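Local coordinates for protein papain inhibitor (Streptomyces mobaraensis, PDB 5NTB) that inhibits the cysteine proteases papain and bromelain and the serine protease trypsin, and serves as a glutamine and lysine donor substrate for transglutaminase, at residues A[36-41]-A[81-86]; A[10-15]-A[102-107]; A[54-59]-A[69-74]. All coordinates share one frame; numbering follows the deposited sequence. Where two conformers were deposited one is given.

How the contacts relate
All three contacts join strands of one curled sheet, consistent with the double-psi beta-barrel family of this protein. Contacts 1 and 3 are buried and meet where strand 35-38 runs beside strand 65-75, with Ile37 N hydrogen-bonded to Asp73 O. Contact 2 lies farther out; its strand 10-15 is the parallel neighbour of 82-86 in contact 1, and its strand 104-107 borders 57-59 of contact 3. The chemistry differs: of the buried two, contact 3 adds valine packing, partly seen in one conformer of Val58, and contact 1 has few apolar atoms, whereas partly exposed contact 2 mixes a bulge, a water and a lysine sharing a sulfate with His82.

Contact 1: residues A[36-41]-A[81-86]; sequences AIPAAW and THIDLS. With SO4 (sulfate ion), chain D.
Two strands of the curled barrel sheet, 36-38 and 82-86, run antiparallel here, joined at the hydrogen-bonded pair Ala36 and Asp84. Ala36 N donates to Asp84 O at 2.8 Å, nearly straight at 168°, while Asp84 N reaches Ala36 O in the carbonyl plane over a longer 3.2 Å. Their CB atoms stand on the same face, 4.0 Å apart, and the carboxylate of Asp84 leads away to Thr13 OG1. Beyond this pair the CG-CD side of the Pro38 ring meets His82 O, with Pro38 CG at 3.0 Å, a close CH-to-oxygen contact. Pro38 lies opposite His82, where the next cross-strand N-H would be expected, but has none, and the bonding stops at Ala36 and Asp84. Apolar contact is slight; Ile83 CG2 lies 4.3 Å from both Ile37 CD1 and Pro38 CD. The imidazole of His82, with CG anti to the backbone N (chi1 168°), meets the sulfate at its edge, ND1 donating in the ring plane to SO4 O3 at 2.7 Å. Its NE2 bonds to Thr13 OG1 of strand 8-18. Held at both nitrogens, the imidazole is fixed in rotation; in the crystal the sulfate, probably from the crystallisation liquor, may stabilise a positive charge on it.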
loop_
_atom_site.group_PDB
_atom_site.type_symbol
_atom_site.label_atom_id
_atom_site.label_comp_id
_atom_site.label_asym_id
_atom_site.label_seq_id
_atom_site.Cartn_x
_atom_site.Cartn_y
_atom_site.Cartn_z
ATOM N N ALA A 36 -2.785 0.164 0.769
ATOM C CA ALA A 36 -3.517 -1.065 1.061
ATOM C C ALA A 36 -2.699 -2.240 0.549
ATOM O O ALA A 36 -2.329 -2.278 -0.634
ATOM C CB ALA A 36 -4.902 -1.040 0.415
ATOM N N ILE A 37 -2.385 -3.166 1.448
ATOM C CA ILE A 37 -1.483 -4.288 1.194
ATOM C C ILE A 37 -2.283 -5.529 0.805
ATOM O O ILE A 37 -3.320 -5.821 1.419
ATOM C CB ILE A 37 -0.605 -4.545 2.428
ATOM C CG1 ILE A 37 0.372 -3.386 2.631
ATOM C CG2 ILE A 37 0.118 -5.910 2.363
ATOM C CD1 ILE A 37 1.358 -3.187 1.495
ATOM N N PRO A 38 -1.840 -6.283 -0.205
ATOM C CA PRO A 38 -2.576 -7.486 -0.627
ATOM C C PRO A 38 -2.836 -8.462 0.510
ATOM O O PRO A 38 -2.005 -8.646 1.407
ATOM C CB PRO A 38 -1.656 -8.123 -1.676
ATOM C CG PRO A 38 -0.727 -7.079 -2.087
ATOM C CD PRO A 38 -0.697 -5.977 -1.076
ATOM N N ALA A 39 -3.984 -9.146 0.407
ATOM C CA ALA A 39 -4.459 -9.999 1.489
ATOM C C ALA A 39 -3.474 -11.110 1.828
ATOM O O ALA A 39 -3.434 -11.559 2.975
ATOM C CB ALA A 39 -5.818 -10.601 1.127
ATOM N N ALA A 40 -2.655 -11.545 0.869
ATOM C CA ALA A 40 -1.758 -12.671 1.122
ATOM C C ALA A 40 -0.717 -12.379 2.197
ATOM O O ALA A 40 -0.111 -13.319 2.730
ATOM C CB ALA A 40 -1.067 -13.090 -0.173
ATOM N N TRP A 41 -0.519 -11.112 2.563
ATOM C CA TRP A 41 0.441 -10.753 3.593
ATOM C C TRP A 41 -0.172 -10.666 4.980
ATOM O O TRP A 41 0.575 -10.544 5.955
ATOM C CB TRP A 41 1.092 -9.413 3.256
ATOM C CG TRP A 41 1.824 -9.450 1.956
ATOM C CD1 TRP A 41 1.397 -8.972 0.749
ATOM C CD2 TRP A 41 3.121 -10.014 1.735
ATOM N NE1 TRP A 41 2.355 -9.214 -0.217
ATOM C CE2 TRP A 41 3.419 -9.856 0.366
ATOM C CE3 TRP A 41 4.053 -10.654 2.560
ATOM C CZ2 TRP A 41 4.624 -10.303 -0.191
ATOM C CZ3 TRP A 41 5.246 -11.085 2.004
ATOM C CH2 TRP A 41 5.519 -10.908 0.647
ATOM N N THR A 81 2.009 -9.059 -5.268
ATOM C CA THR A 81 2.885 -7.896 -5.387
ATOM C C THR A 81 2.165 -6.677 -5.939
ATOM O O THR A 81 2.818 -5.693 -6.307
ATOM C CB THR A 81 4.109 -8.206 -6.245
ATOM O OG1 THR A 81 3.675 -8.565 -7.554
ATOM C CG2 THR A 81 4.942 -9.350 -5.620
ATOM N N HIS A 82 0.839 -6.710 -5.974
ATOM C CA HIS A 82 0.030 -5.580 -6.419
ATOM C C HIS A 82 -0.394 -4.759 -5.205
ATOM O O HIS A 82 -1.173 -5.233 -4.377
ATOM C CB HIS A 82 -1.171 -6.112 -7.198
ATOM C CG HIS A 82 -2.237 -5.101 -7.486
ATOM N ND1 HIS A 82 -3.458 -5.461 -8.013
ATOM C CD2 HIS A 82 -2.274 -3.757 -7.334
ATOM C CE1 HIS A 82 -4.209 -4.384 -8.157
ATOM N NE2 HIS A 82 -3.513 -3.335 -7.753
ATOM N N ILE A 83 0.110 -3.519 -5.101
ATOM C CA ILE A 83 -0.286 -2.637 -4.007
ATOM C C ILE A 83 -1.317 -1.645 -4.509
ATOM O O ILE A 83 -1.287 -1.205 -5.661
ATOM C CB ILE A 83 0.921 -1.915 -3.377
ATOM C CG1 ILE A 83 1.656 -1.046 -4.403
ATOM C CG2 ILE A 83 1.849 -2.924 -2.745
ATOM C CD1 ILE A 83 2.808 -0.228 -3.793
ATOM N N ASP A 84 -2.218 -1.265 -3.617
ATOM C CA ASP A 84 -3.271 -0.294 -3.903
ATOM C C ASP A 84 -2.940 0.938 -3.065
ATOM O O ASP A 84 -3.226 0.990 -1.863
ATOM C CB ASP A 84 -4.640 -0.885 -3.563
ATOM C CG ASP A 84 -5.783 -0.299 -4.390
ATOM O OD1 ASP A 84 -5.545 0.466 -5.337
ATOM O OD2 ASP A 84 -6.944 -0.636 -4.082
ATOM N N LEU A 85 -2.295 1.915 -3.687
ATOM C CA LEU A 85 -1.940 3.138 -2.992
ATOM C C LEU A 85 -3.157 4.026 -2.841
ATOM O O LEU A 85 -4.096 3.961 -3.631
ATOM C CB LEU A 85 -0.859 3.899 -3.762
ATOM C CG LEU A 85 0.547 3.326 -3.701
ATOM C CD1 LEU A 85 1.406 4.089 -4.700
ATOM C CD2 LEU A 85 1.136 3.468 -2.317
ATOM N N SER A 86 -3.133 4.883 -1.834
ATOM C CA SER A 86 -4.094 5.973 -1.862
ATOM C C SER A 86 -3.918 6.786 -3.142
ATOM O O SER A 86 -2.825 6.872 -3.708
ATOM C CB SER A 86 -3.933 6.846 -0.622
ATOM O OG SER A 86 -2.681 7.512 -0.622
HETATM S S SO4 D . -4.125 -8.457 -9.887
HETATM O O1 SO4 D . -2.839 -8.505 -10.583
HETATM O O2 SO4 D . -5.017 -7.503 -10.543
HETATM O O3 SO4 D . -3.904 -8.062 -8.490
HETATM O O4 SO4 D . -4.722 -9.794 -9.903
#

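Contact 2: residues A[10-15]-A[102-107]; sequences GKMTYY and NGITWK. With SO4 (sulfate ion), chain D.
Gly10 and Ile104 exchange two backbone hydrogen bonds of 3.0 Å each, Gly10 N to Ile104 O and Ile104 N to Gly10 O. The first is nearly straight at the hydrogen, whereas the second is bent to 142° and its donor sits above the plane of the Gly10 carbonyl. Gly103 N also lies 3.0 Å from Gly10 O. A water donates to Asn102 OD1 at 2.8 Å and, weakly, to Gly10 O. The ammonium of Lys11 turns to the sulfate, NZ donating to SO4 O1 at 2.6 Å; His82 ND1 and Asp79 N bind the same ion, which probably comes from the crystallisation liquor.

The side chains of Lys11 and Asn102 lie side by side and point the same way. Asn102 OD1 sits beside the lysine chain, 3.5 Å from Lys11 CB and also near CD and CE; the bend at chi3 places CE, which stays near OD1. On the other face Ile104 packs inward. Its CG1 sits between the backbone N and the carbonyl carbon (chi1 64°) and rests 3.4 Å from Gly10 O, while CG2 touches Met12 CG at 3.8 Å and is equally near SD. CD1 reaches over to Met12 CB. Met12 also touches Leu85 and Phe90, Ile104 touches Val60 and Tyr62, and both Met12 and Ile104 are buried.

Gly103 and Ile104 both face Gly10, and Gly103 has a positive phi: this is a G1 beta bulge. The chain turns a corner here, and past the bulge strand 104-107 runs nearly perpendicular to 10-15, at 93°; such a change of direction within a curled sheet is consistent with the double-psi beta-barrel family.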
loop_
_atom_site.group_PDB
_atom_site.type_symbol
_atom_site.label_atom_id
_atom_site.label_comp_id
_atom_site.label_asym_id
_atom_site.label_seq_id
_atom_site.Cartn_x
_atom_site.Cartn_y
_atom_site.Cartn_z
ATOM N N GLY A 10 6.269 -5.292 -8.808
ATOM C CA GLY A 10 4.855 -5.515 -8.958
ATOM C C GLY A 10 4.178 -4.363 -9.647
ATOM O O GLY A 10 4.756 -3.701 -10.516
ATOM N N LYS A 11 2.935 -4.135 -9.279
ATOM C CA LYS A 11 2.137 -3.116 -9.922
ATOM C C LYS A 11 1.440 -2.308 -8.850
ATOM O O LYS A 11 1.300 -2.741 -7.697
ATOM C CB LYS A 11 1.113 -3.720 -10.885
ATOM C CG LYS A 11 -0.017 -4.435 -10.189
ATOM C CD LYS A 11 -1.091 -4.901 -11.172
ATOM C CE LYS A 11 -0.761 -6.271 -11.731
ATOM N NZ LYS A 11 -1.945 -6.906 -12.375
ATOM N N MET A 12 1.017 -1.120 -9.238
ATOM C CA MET A 12 0.274 -0.271 -8.329
ATOM C C MET A 12 -0.972 0.261 -9.014
ATOM O O MET A 12 -0.962 0.618 -10.198
ATOM C CB MET A 12 1.126 0.884 -7.804
ATOM C CG MET A 12 1.602 1.862 -8.851
ATOM S SD MET A 12 2.585 3.168 -8.088
ATOM C CE MET A 12 2.869 4.221 -9.512
ATOM N N THR A 13 -2.049 0.268 -8.258
ATOM C CA THR A 13 -3.266 0.983 -8.589
ATOM C C THR A 13 -3.528 1.963 -7.463
ATOM O O THR A 13 -2.733 2.098 -6.530
ATOM C CB THR A 13 -4.429 0.011 -8.768
ATOM O OG1 THR A 13 -4.523 -0.822 -7.611
ATOM C CG2 THR A 13 -4.196 -0.876 -9.978
ATOM N N TYR A 14 -4.648 2.663 -7.533
ATOM C CA TYR A 14 -4.971 3.557 -6.434
ATOM C C TYR A 14 -6.453 3.487 -6.111
ATOM O O TYR A 14 -7.275 3.042 -6.916
ATOM C CB TYR A 14 -4.560 5.007 -6.721
ATOM C CG TYR A 14 -5.334 5.648 -7.844
ATOM C CD1 TYR A 14 -6.570 6.233 -7.604
ATOM C CD2 TYR A 14 -4.836 5.655 -9.140
ATOM C CE1 TYR A 14 -7.291 6.804 -8.618
ATOM C CE2 TYR A 14 -5.557 6.237 -10.164
ATOM C CZ TYR A 14 -6.780 6.805 -9.885
ATOM O OH TYR A 14 -7.513 7.403 -10.885
ATOM N N TYR A 15 -6.787 3.949 -4.909
ATOM C CA TYR A 15 -8.169 3.950 -4.456
ATOM C C TYR A 15 -8.453 5.218 -3.672
ATOM O O TYR A 15 -7.548 5.974 -3.330
ATOM C CB TYR A 15 -8.496 2.689 -3.644
ATOM C CG TYR A 15 -7.973 2.579 -2.217
ATOM C CD1 TYR A 15 -6.607 2.500 -1.941
ATOM C CD2 TYR A 15 -8.862 2.468 -1.152
ATOM C CE1 TYR A 15 -6.149 2.339 -0.641
ATOM C CE2 TYR A 15 -8.415 2.298 0.140
ATOM C CZ TYR A 15 -7.055 2.246 0.392
ATOM O OH TYR A 15 -6.611 2.079 1.693
ATOM N N ASN A 102 2.348 -0.930 -14.144
ATOM C CA ASN A 102 3.133 -2.130 -13.937
ATOM C C ASN A 102 4.599 -1.756 -13.804
ATOM O O ASN A 102 5.034 -0.674 -14.210
ATOM C CB ASN A 102 2.957 -3.093 -15.103
ATOM C CG ASN A 102 1.546 -3.623 -15.200
ATOM O OD1 ASN A 102 1.072 -4.311 -14.299
ATOM N ND2 ASN A 102 0.858 -3.290 -16.282
ATOM N N GLY A 103 5.367 -2.676 -13.239
ATOM C CA GLY A 103 6.796 -2.461 -13.167
ATOM C C GLY A 103 7.246 -1.454 -12.133
ATOM O O GLY A 103 8.225 -0.738 -12.361
ATOM N N ILE A 104 6.550 -1.365 -11.005
ATOM C CA ILE A 104 7.063 -0.615 -9.871
ATOM C C ILE A 104 7.869 -1.571 -9.010
ATOM O O ILE A 104 7.813 -2.796 -9.174
ATOM C CB ILE A 104 5.942 0.032 -9.037
ATOM C CG1 ILE A 104 5.057 -1.061 -8.418
ATOM C CG2 ILE A 104 5.135 0.975 -9.898
ATOM C CD1 ILE A 104 4.548 -0.739 -7.036
ATOM N N THR A 105 8.626 -1.011 -8.089
ATOM C CA THR A 105 9.273 -1.803 -7.066
ATOM C C THR A 105 8.805 -1.288 -5.717
ATOM O O THR A 105 8.551 -0.091 -5.550
ATOM C CB THR A 105 10.793 -1.724 -7.173
ATOM O OG1 THR A 105 11.222 -0.431 -6.745
ATOM C CG2 THR A 105 11.261 -1.970 -8.635
ATOM N N TRP A 106 8.664 -2.198 -4.763
ATOM C CA TRP A 106 8.257 -1.789 -3.430
ATOM C C TRP A 106 8.816 -2.747 -2.401
ATOM O O TRP A 106 9.166 -3.887 -2.705
ATOM C CB TRP A 106 6.723 -1.663 -3.312
ATOM C CG TRP A 106 5.918 -2.920 -3.443
ATOM C CD1 TRP A 106 5.451 -3.485 -4.598
ATOM C CD2 TRP A 106 5.443 -3.739 -2.374
ATOM N NE1 TRP A 106 4.710 -4.614 -4.307
ATOM C CE2 TRP A 106 4.693 -4.790 -2.949
ATOM C CE3 TRP A 106 5.564 -3.676 -0.983
ATOM C CZ2 TRP A 106 4.083 -5.785 -2.183
ATOM C CZ3 TRP A 106 4.953 -4.661 -0.215
ATOM C CH2 TRP A 106 4.207 -5.700 -0.822
ATOM N N LYS A 107 8.900 -2.262 -1.165
ATOM C CA LYS A 107 9.362 -3.096 -0.072
ATOM C C LYS A 107 8.693 -2.613 1.196
ATOM O O LYS A 107 8.384 -1.423 1.339
ATOM C CB LYS A 107 10.890 -3.061 0.088
ATOM C CG LYS A 107 11.440 -1.685 0.427
ATOM C CD LYS A 107 12.939 -1.767 0.673
ATOM C CE LYS A 107 13.505 -0.416 1.019
ATOM N NZ LYS A 107 14.975 -0.514 1.330
HETATM S S SO4 D . -4.125 -8.457 -9.887
HETATM O O1 SO4 D . -2.839 -8.505 -10.583
HETATM O O2 SO4 D . -5.017 -7.503 -10.543
HETATM O O3 SO4 D . -3.904 -8.062 -8.490
HETATM O O4 SO4 D . -4.722 -9.794 -9.903
HETATM O O HOH W 1 3.235 -5.556 -12.972
#

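Contact 3: residues A[54-59]-A[69-74]; sequences RGVSVE and VPVRDK
Val58 and Val69 form an antiparallel hydrogen-bonded pair, next to the non-hydrogen-bonded pair Ser57 and Pro70, where the two CA atoms come to 4.0 Å. Val58 N donates to Val69 O at 2.8 Å and Val69 N returns a bond to Val58 O at 2.9 Å, both nearly along the C=O axis. A third bond, Val71 N to Val56 O at 3.1 Å, continues the pairing past Pro70.

Valine methyls carry the packing. In one of the two deposited conformers of Val58, its CG2 meets Val69 CG2 at 3.6 Å. Each of these branches lies between its own backbone N and carbonyl carbon. The two side chains cross obliquely. Val56 and Val71 lie side by side, pointing the same way, and Val56 CG1 comes to 3.9 Å from Val71 CG2. In the same conformer of Val58, that CG2 also stands 4.2 Å from Val58 CG1, linking the two valine pairs. Ser57 approaches the backbone instead, with CB 3.1 Å from Val69 O and OG near Pro70 CA. On strand 69-74 itself, Pro70 CB covers the centre of one face of the Arg72 guanidinium.

The segments lie on the two arms of the hairpin 57-62/65-75, with 54-56 leading into the first. Strand 35-38 pairs in parallel with 65-75, Val35 touching Val58, Val69 and Val71, while strand 104-109 pairs antiparallel with 57-62 and lays Trp106 against Val58 and Phe108 against Val56.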
loop_
_atom_site.group_PDB
_atom_site.type_symbol
_atom_site.label_atom_id
_atom_site.label_comp_id
_atom_site.label_asym_id
_atom_site.label_seq_id
_atom_site.Cartn_x
_atom_site.Cartn_y
_atom_site.Cartn_z
ATOM N N ARG A 54 1.285 -2.076 12.657
ATOM C CA ARG A 54 2.069 -1.541 13.770
ATOM C C ARG A 54 3.455 -1.122 13.287
ATOM O O ARG A 54 4.416 -1.892 13.351
ATOM C CB ARG A 54 2.137 -2.547 14.893
ATOM C CG ARG A 54 0.764 -2.820 15.494
ATOM C CD ARG A 54 0.863 -3.544 16.811
ATOM N NE ARG A 54 1.188 -4.954 16.620
ATOM C CZ ARG A 54 0.296 -5.919 16.435
ATOM N NH1 ARG A 54 -1.003 -5.647 16.420
ATOM N NH2 ARG A 54 0.707 -7.168 16.270
ATOM N N GLY A 55 3.544 0.110 12.798
ATOM C CA GLY A 55 4.825 0.688 12.442
ATOM C C GLY A 55 5.397 0.225 11.128
ATOM O O GLY A 55 6.597 0.396 10.894
ATOM N N VAL A 56 4.584 -0.362 10.257
ATOM C CA VAL A 56 5.054 -0.835 8.962
ATOM C C VAL A 56 4.640 0.164 7.891
ATOM O O VAL A 56 3.493 0.628 7.861
ATOM C CB VAL A 56 4.512 -2.238 8.644
ATOM C CG1 VAL A 56 4.958 -2.673 7.245
ATOM C CG2 VAL A 56 4.976 -3.239 9.708
ATOM N N SER A 57 5.586 0.522 7.041
ATOM C CA SER A 57 5.361 1.346 5.865
ATOM C C SER A 57 5.840 0.583 4.642
ATOM O O SER A 57 6.381 -0.520 4.738
ATOM C CB SER A 57 6.093 2.685 5.970
ATOM O OG SER A 57 5.583 3.470 7.029
ATOM N N VAL A 58 5.605 1.167 3.482
ATOM C CA VAL A 58 6.265 0.691 2.282
ATOM C C VAL A 58 7.046 1.840 1.681
ATOM O O VAL A 58 6.706 3.016 1.835
ATOM C CB VAL A 58 5.292 0.106 1.243
ATOM C CG1 VAL A 58 4.647 -1.163 1.787
ATOM C CG2 VAL A 58 4.259 1.135 0.857
ATOM N N GLU A 59 8.109 1.479 0.992
ATOM C CA GLU A 59 8.824 2.384 0.106
ATOM C C GLU A 59 8.526 1.916 -1.306
ATOM O O GLU A 59 8.734 0.737 -1.625
ATOM C CB GLU A 59 10.326 2.381 0.395
ATOM C CG GLU A 59 10.658 3.214 1.617
ATOM C CD GLU A 59 12.147 3.317 1.891
ATOM O OE1 GLU A 59 12.515 3.768 2.998
ATOM O OE2 GLU A 59 12.943 2.954 1.001
ATOM N N VAL A 69 5.152 5.411 2.510
ATOM C CA VAL A 69 3.793 5.624 3.013
ATOM C C VAL A 69 3.429 4.520 3.998
ATOM O O VAL A 69 3.888 3.378 3.879
ATOM C CB VAL A 69 2.744 5.676 1.863
ATOM C CG1 VAL A 69 3.133 6.720 0.797
ATOM C CG2 VAL A 69 2.555 4.311 1.213
ATOM N N PRO A 70 2.585 4.834 4.977
ATOM C CA PRO A 70 2.193 3.828 5.967
ATOM C C PRO A 70 1.202 2.809 5.424
ATOM O O PRO A 70 0.311 3.125 4.637
ATOM C CB PRO A 70 1.546 4.668 7.074
ATOM C CG PRO A 70 1.019 5.867 6.347
ATOM C CD PRO A 70 2.050 6.165 5.294
ATOM N N VAL A 71 1.342 1.576 5.908
ATOM C CA VAL A 71 0.317 0.555 5.697
ATOM C C VAL A 71 -0.873 0.880 6.585
ATOM O O VAL A 71 -0.750 0.932 7.813
ATOM C CB VAL A 71 0.854 -0.846 6.014
ATOM C CG1 VAL A 71 -0.267 -1.871 5.909
ATOM C CG2 VAL A 71 2.041 -1.193 5.113
ATOM N N ARG A 72 -2.039 1.066 5.978
ATOM C CA ARG A 72 -3.244 1.386 6.731
ATOM C C ARG A 72 -4.439 0.532 6.346
ATOM O O ARG A 72 -5.502 0.671 6.958
ATOM C CB ARG A 72 -3.622 2.861 6.545
ATOM C CG ARG A 72 -2.535 3.813 6.976
ATOM C CD ARG A 72 -3.010 4.694 8.095
ATOM N NE ARG A 72 -2.031 5.702 8.499
ATOM C CZ ARG A 72 -1.193 5.573 9.519
ATOM N NH1 ARG A 72 -1.189 4.468 10.252
ATOM N NH2 ARG A 72 -0.361 6.563 9.817
ATOM N N ASP A 73 -4.310 -0.341 5.356
ATOM C CA ASP A 73 -5.498 -0.994 4.828
ATOM C C ASP A 73 -5.078 -2.280 4.139
ATOM O O ASP A 73 -3.891 -2.534 3.909
ATOM C CB ASP A 73 -6.226 -0.050 3.867
ATOM C CG ASP A 73 -7.729 -0.311 3.758
ATOM O OD1 ASP A 73 -8.252 -1.292 4.316
ATOM O OD2 ASP A 73 -8.381 0.489 3.048
ATOM N N LYS A 74 -6.083 -3.087 3.819
ATOM C CA LYS A 74 -5.937 -4.374 3.158
ATOM C C LYS A 74 -6.604 -4.295 1.797
ATOM O O LYS A 74 -7.674 -3.701 1.662
ATOM C CB LYS A 74 -6.590 -5.471 4.000
ATOM C CG LYS A 74 -6.569 -6.887 3.428
ATOM C CD LYS A 74 -7.014 -7.831 4.536
ATOM C CE LYS A 74 -7.447 -9.186 4.053
ATOM N NZ LYS A 74 -8.018 -9.905 5.229
#